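Gene product PA4716 (Pseudomonas aeruginosa, PDB 1U0K) is of unproven function but is probably an isomerase, possibly an epimerase. Local coordinates at residues A36-A39 with W40-E43; T99-A103 with S104-A108. All coordinates share one frame; numbering follows the deposited sequence.

Contact 1: residues A36-A39 with W40-E43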
ATOM      1  N   ALA A  36     -15.228   9.562  -0.763  1.00 10.78           N
ATOM      2  CA  ALA A  36     -14.382   9.735   0.415  1.00 10.00           C
ATOM      3  C   ALA A  36     -13.915   8.401   0.990  1.00 10.09           C
ATOM      4  O   ALA A  36     -12.782   8.277   1.437  1.00  9.33           O
ATOM      5  CB  ALA A  36     -15.104  10.563   1.470  1.00 10.26           C
HETATM    6  N   MSE A  37     -14.774   7.389   0.963  1.00  9.90           N
HETATM    7  CA  MSE A  37     -14.400   6.066   1.435  1.00 10.22           C
HETATM    8  C   MSE A  37     -13.284   5.496   0.550  1.00  9.49           C
HETATM    9  O   MSE A  37     -12.280   4.989   1.051  1.00  8.60           O
HETATM   10  CB  MSE A  37     -15.606   5.133   1.448  1.00 11.16           C
HETATM   11  CG  MSE A  37     -16.605   5.496   2.518  1.00 11.97           C
HETATM   12 SE   MSE A  37     -18.138   4.306   2.436  1.00 20.89          SE
HETATM   13  CE  MSE A  37     -19.417   5.287   3.503  1.00 19.57           C
ATOM     14  N   GLN A  38     -13.425   5.610  -0.769  1.00  9.02           N
ATOM     15  CA  GLN A  38     -12.378   5.140  -1.665  1.00  8.47           C
ATOM     16  C   GLN A  38     -11.087   5.919  -1.466  1.00  7.89           C
ATOM     17  O   GLN A  38     -10.002   5.330  -1.502  1.00  7.71           O
ATOM     18  CB  GLN A  38     -12.819   5.203  -3.136  1.00  9.35           C
ATOM     19  CG  GLN A  38     -11.785   4.662  -4.115  1.00  9.89           C
ATOM     20  CD  GLN A  38     -11.510   3.189  -3.961  1.00 12.30           C
ATOM     21  OE1 GLN A  38     -10.575   2.778  -3.242  1.00 14.34           O
ATOM     22  NE2 GLN A  38     -12.320   2.379  -4.601  1.00 10.82           N
ATOM     23  N   ALA A  39     -11.197   7.220  -1.248  1.00  8.23           N
ATOM     24  CA  ALA A  39     -10.022   8.072  -1.071  1.00  8.13           C
ATOM     25  C   ALA A  39      -9.299   7.742   0.240  1.00  8.13           C
ATOM     26  O   ALA A  39      -8.074   7.729   0.273  1.00  7.85           O
ATOM     27  CB  ALA A  39     -10.394   9.538  -1.136  1.00  8.49           C
ATOM     28  N   TRP A  40     -10.052   7.483   1.311  1.00  7.79           N
ATOM     29  CA  TRP A  40      -9.458   7.102   2.605  1.00  8.21           C
ATOM     30  C   TRP A  40      -8.800   5.734   2.508  1.00  8.13           C
ATOM     31  O   TRP A  40      -7.768   5.491   3.134  1.00  7.76           O
ATOM     32  CB  TRP A  40     -10.503   7.116   3.738  1.00  8.48           C
ATOM     33  CG  TRP A  40     -10.590   8.404   4.445  1.00 10.17           C
ATOM     34  CD1 TRP A  40     -11.588   9.320   4.368  1.00 11.22           C
ATOM     35  CD2 TRP A  40      -9.603   8.958   5.310  1.00 10.86           C
ATOM     36  NE1 TRP A  40     -11.302  10.400   5.169  1.00 12.80           N
ATOM     37  CE2 TRP A  40     -10.081  10.202   5.754  1.00 11.69           C
ATOM     38  CE3 TRP A  40      -8.366   8.513   5.784  1.00 10.94           C
ATOM     39  CZ2 TRP A  40      -9.360  11.009   6.639  1.00 13.43           C
ATOM     40  CZ3 TRP A  40      -7.647   9.322   6.654  1.00 12.58           C
ATOM     41  CH2 TRP A  40      -8.147  10.549   7.068  1.00 12.54           C
ATOM     42  N   THR A  41      -9.372   4.829   1.722  1.00  7.70           N
ATOM     43  CA  THR A  41      -8.771   3.511   1.520  1.00  7.48           C
ATOM     44  C   THR A  41      -7.389   3.682   0.875  1.00  8.27           C
ATOM     45  O   THR A  41      -6.415   3.043   1.280  1.00  9.03           O
ATOM     46  CB  THR A  41      -9.707   2.649   0.654  1.00  7.54           C
ATOM     47  OG1 THR A  41     -10.959   2.464   1.343  1.00  7.61           O
ATOM     48  CG2 THR A  41      -9.151   1.241   0.483  1.00  7.63           C
ATOM     49  N   ARG A  42      -7.306   4.556  -0.122  1.00  8.98           N
ATOM     50  CA  ARG A  42      -6.041   4.841  -0.804  1.00  9.28           C
ATOM     51  C   ARG A  42      -5.068   5.569   0.116  1.00  9.54           C
ATOM     52  O   ARG A  42      -3.850   5.379   0.016  1.00 10.28           O
ATOM     53  CB  ARG A  42      -6.298   5.628  -2.082  1.00  9.76           C
ATOM     54  CG  ARG A  42      -6.863   4.751  -3.167  1.00 10.51           C
ATOM     55  CD  ARG A  42      -7.523   5.499  -4.302  1.00 12.50           C
ATOM     56  NE  ARG A  42      -8.072   4.532  -5.243  1.00 13.22           N
ATOM     57  CZ  ARG A  42      -8.896   4.826  -6.245  1.00 14.76           C
ATOM     58  NH1 ARG A  42      -9.277   6.075  -6.464  1.00 16.26           N
ATOM     59  NH2 ARG A  42      -9.335   3.858  -7.035  1.00 15.76           N
ATOM     60  N   GLU A  43      -5.594   6.386   1.018  1.00  8.44           N
ATOM     61  CA  GLU A  43      -4.768   7.077   2.008  1.00  8.33           C
ATOM     62  C   GLU A  43      -4.055   6.085   2.927  1.00  9.08           C
ATOM     63  O   GLU A  43      -2.845   6.190   3.134  1.00  9.98           O
ATOM     64  CB  GLU A  43      -5.627   8.012   2.853  1.00  8.11           C
ATOM     65  CG  GLU A  43      -4.854   8.885   3.822  1.00  9.03           C
ATOM     66  CD  GLU A  43      -4.027   9.943   3.142  1.00  9.60           C
ATOM     67  OE1 GLU A  43      -3.084  10.431   3.782  1.00  8.85           O
ATOM     68  OE2 GLU A  43      -4.336  10.328   1.988  1.00  8.57           O
TER
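Residues 36-43 form one unbroken piece of α-helix in which the carbonyls of Ala36, Met37, Gln38 and Ala39 accept hydrogen bonds from the backbone N atoms of Trp40, Thr41, Arg42 and Glu43, four residues on. Met37 O carries two bonds, because Thr41 OG1 donates to Met37 O at 2.9 Å, alongside the bond from Thr41 N. The two donors reach this oxygen from opposite faces of the carbonyl plane, with the hydroxyl above that plane, 35° out of it. Thr41 can do this because its OG1 stands beside its own backbone N, anti to the carbonyl carbon (chi1 -62°); a threonine hydroxyl buried in a helix is thereby satisfied within the helix itself. One residue along, in the next i to i+4 pair, Gln38 and Arg42 stack. The Gln38 chain bends at chi2, and its CG sits over the centre of the Arg42 guanidinium, 3.6 Å from Arg42 CZ; the amide and guanidinium planes are only 16° apart. Arg42 NE bonds to Leu68 O, which helps fix how the guanidinium, planar in itself, is turned against the glutamine. At the Trp40 indole, Trp40 CD1 comes 3.3 Å from Ala36 O, which approaches the rim of the ring almost level with it; the ring also packs edge-to-face with Phe26. Ala39, with its short side chain, and Trp40 both pack on Leu18 of the second subunit, while Glu43 forms a salt bridge with Arg254 of that subunit. On the strand side, selenomethionine Met37, Trp40 and Thr41 touch Phe51 of strand 48-54. Helix 34-44 connects the parallel strands 21-26 and 48-54, a β-α-β unit, and Thr41 comes close to Glu48, the predicted active-site residue.

Contact 2: residues T99-A103 with S104-A108; sequences TLHLA and SKSVA
Leu100 and Val107 face each other as the hydrogen-bonded pair of a β-hairpin, with both backbone bonds made: Leu100 N to Val107 O and Val107 N to Leu100 O, each 2.9 Å. Towards the turn, Leu102 N donates to Lys105 O at 2.8 Å. The chain reverses through Ala103 and Ser104, whose helical backbone angles resemble those of a type I turn. Thr99 and His101 stand in non-hydrogen-bonded pairs, and their backbones turn outward to bond with strand 60-67 and, for Thr99, also with Arg59; Ala108 bonds to Asp123. On the face with Thr99 and His101, Ser106 OG lies 3.1 Å from Thr99 CG2, a tight contact, and 3.4 Å from His101 CE1. It reaches both because it is anti to its own backbone N (chi1 174°). At the turn, Ser104 suits its place through its hydroxyl, since Ser104 OG is bonded to Pro73 O, and the long Lys105 chain carries NZ to the carbonyls of Gln124 and Thr162. The opposite face is hydrophobic: Leu100 and Val107 both rest on Leu79 of helix 78-90. Ser104 and Lys105 thus spend their polar ends on main-chain carbonyls, while Leu100 and Val107 pack on the face away from Thr99, His101 and Ser106, so the chemistry implies a hairpin fastened to its neighbours by main-chain hydrogen bonding as well as by its hydrophobic side.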
ATOM      1  N   THR A  99     -24.134  -8.698  13.538  1.00 12.51           N
ATOM      2  CA  THR A  99     -24.591  -8.877  12.169  1.00 13.02           C
ATOM      3  C   THR A  99     -24.063  -7.730  11.340  1.00 12.19           C
ATOM      4  O   THR A  99     -24.300  -6.565  11.661  1.00 12.84           O
ATOM      5  CB  THR A  99     -26.119  -8.900  12.107  1.00 12.97           C
ATOM      6  OG1 THR A  99     -26.608  -9.956  12.947  1.00 15.28           O
ATOM      7  CG2 THR A  99     -26.602  -9.244  10.698  1.00 15.17           C
ATOM      8  N   LEU A 100     -23.338  -8.046  10.276  1.00 12.47           N
ATOM      9  CA  LEU A 100     -22.854  -7.026   9.361  1.00 13.04           C
ATOM     10  C   LEU A 100     -23.552  -7.153   8.012  1.00 13.89           C
ATOM     11  O   LEU A 100     -23.585  -8.224   7.423  1.00 14.02           O
ATOM     12  CB  LEU A 100     -21.328  -7.104   9.217  1.00 13.07           C
ATOM     13  CG  LEU A 100     -20.560  -6.864  10.515  1.00 14.41           C
ATOM     14  CD1 LEU A 100     -19.066  -7.035  10.277  1.00 15.37           C
ATOM     15  CD2 LEU A 100     -20.853  -5.490  11.096  1.00 14.81           C
ATOM     16  N   HIS A 101     -24.102  -6.047   7.531  1.00 14.47           N
ATOM     17  CA  HIS A 101     -24.879  -6.039   6.298  1.00 15.88           C
ATOM     18  C   HIS A 101     -24.054  -5.467   5.164  1.00 17.31           C
ATOM     19  O   HIS A 101     -23.666  -4.309   5.197  1.00 16.87           O
ATOM     20  CB  HIS A 101     -26.162  -5.222   6.485  1.00 16.14           C
ATOM     21  CG  HIS A 101     -27.129  -5.859   7.426  1.00 18.04           C
ATOM     22  ND1 HIS A 101     -27.913  -6.938   7.068  1.00 21.41           N
ATOM     23  CD2 HIS A 101     -27.424  -5.589   8.717  1.00 19.11           C
ATOM     24  CE1 HIS A 101     -28.651  -7.301   8.104  1.00 20.95           C
ATOM     25  NE2 HIS A 101     -28.373  -6.498   9.117  1.00 19.51           N
ATOM     26  N   LEU A 102     -23.769  -6.306   4.176  1.00 19.33           N
ATOM     27  CA  LEU A 102     -23.220  -5.856   2.905  1.00 21.89           C
ATOM     28  C   LEU A 102     -24.401  -5.735   1.943  1.00 23.84           C
ATOM     29  O   LEU A 102     -25.471  -6.261   2.222  1.00 25.19           O
ATOM     30  CB  LEU A 102     -22.171  -6.847   2.400  1.00 21.81           C
ATOM     31  CG  LEU A 102     -20.905  -6.942   3.268  1.00 22.98           C
ATOM     32  CD1 LEU A 102     -20.154  -8.236   2.999  1.00 24.46           C
ATOM     33  CD2 LEU A 102     -19.993  -5.732   3.048  1.00 23.97           C
ATOM     34  N   ALA A 103     -24.233  -5.013   0.845  1.00 26.25           N
ATOM     35  CA  ALA A 103     -25.327  -4.816  -0.114  1.00 27.75           C
ATOM     36  C   ALA A 103     -25.989  -6.141  -0.486  1.00 29.10           C
ATOM     37  O   ALA A 103     -27.219  -6.268  -0.441  1.00 29.54           O
ATOM     38  CB  ALA A 103     -24.812  -4.126  -1.363  1.00 27.94           C
ATOM     39  N   SER A 104     -25.149  -7.127  -0.805  1.00 30.37           N
ATOM     40  CA  SER A 104     -25.576  -8.427  -1.335  1.00 31.20           C
ATOM     41  C   SER A 104     -26.144  -9.380  -0.287  1.00 31.23           C
ATOM     42  O   SER A 104     -27.041 -10.171  -0.598  1.00 32.10           O
ATOM     43  CB  SER A 104     -24.397  -9.134  -2.019  1.00 31.47           C
ATOM     44  OG  SER A 104     -23.213  -9.046  -1.221  1.00 33.39           O
ATOM     45  N   LYS A 105     -25.595  -9.346   0.928  1.00 30.65           N
ATOM     46  CA  LYS A 105     -26.064 -10.228   1.997  1.00 29.76           C
ATOM     47  C   LYS A 105     -25.727  -9.765   3.418  1.00 28.24           C
ATOM     48  O   LYS A 105     -24.956  -8.827   3.633  1.00 27.97           O
ATOM     49  CB  LYS A 105     -25.529 -11.651   1.782  1.00 30.31           C
ATOM     50  CG  LYS A 105     -24.023 -11.787   1.834  1.00 31.80           C
ATOM     51  CD  LYS A 105     -23.603 -13.222   1.518  1.00 34.23           C
ATOM     52  CE  LYS A 105     -22.508 -13.716   2.442  1.00 35.60           C
ATOM     53  NZ  LYS A 105     -22.149 -15.140   2.167  1.00 37.09           N
ATOM     54  N   SER A 106     -26.334 -10.461   4.372  1.00 26.01           N
ATOM     55  CA  SER A 106     -26.110 -10.294   5.800  1.00 24.58           C
ATOM     56  C   SER A 106     -25.126 -11.374   6.279  1.00 22.43           C
ATOM     57  O   SER A 106     -25.184 -12.511   5.819  1.00 22.83           O
ATOM     58  CB  SER A 106     -27.460 -10.429   6.514  1.00 25.15           C
ATOM     59  OG  SER A 106     -27.321 -10.427   7.917  1.00 28.30           O
ATOM     60  N   VAL A 107     -24.223 -11.028   7.196  1.00 18.95           N
ATOM     61  CA  VAL A 107     -23.255 -11.982   7.732  1.00 17.43           C
ATOM     62  C   VAL A 107     -23.292 -11.982   9.255  1.00 16.28           C
ATOM     63  O   VAL A 107     -23.152 -10.945   9.886  1.00 14.77           O
ATOM     64  CB  VAL A 107     -21.814 -11.649   7.281  1.00 17.44           C
ATOM     65  CG1 VAL A 107     -20.833 -12.676   7.801  1.00 17.82           C
ATOM     66  CG2 VAL A 107     -21.734 -11.542   5.767  1.00 17.25           C
ATOM     67  N   ALA A 108     -23.493 -13.155   9.833  1.00 15.39           N
ATOM     68  CA  ALA A 108     -23.459 -13.346  11.269  1.00 15.49           C
ATOM     69  C   ALA A 108     -22.026 -13.607  11.738  1.00 14.91           C
ATOM     70  O   ALA A 108     -21.305 -14.420  11.156  1.00 15.51           O
ATOM     71  CB  ALA A 108     -24.373 -14.513  11.655  1.00 15.71           C
TER

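From the N terminus, the chain first makes contact 1 within helix 34-44, between strands 21-26 and 48-54. It then runs through strand 60-67 and helix 78-90 before contact 2 turns strand 96-101 into strand 106-114. Each contact is local: contact 1 spans successive helical turns and contact 2 closes a hairpin turn. They stand in series and neither nest nor cross; their centres are 22 Å apart and their nearest atoms about 10 Å, without touching. Strand 60-67 relates them, since Met37, Gln38 and Thr41 pack on it, while Thr99 and His101 bond to it.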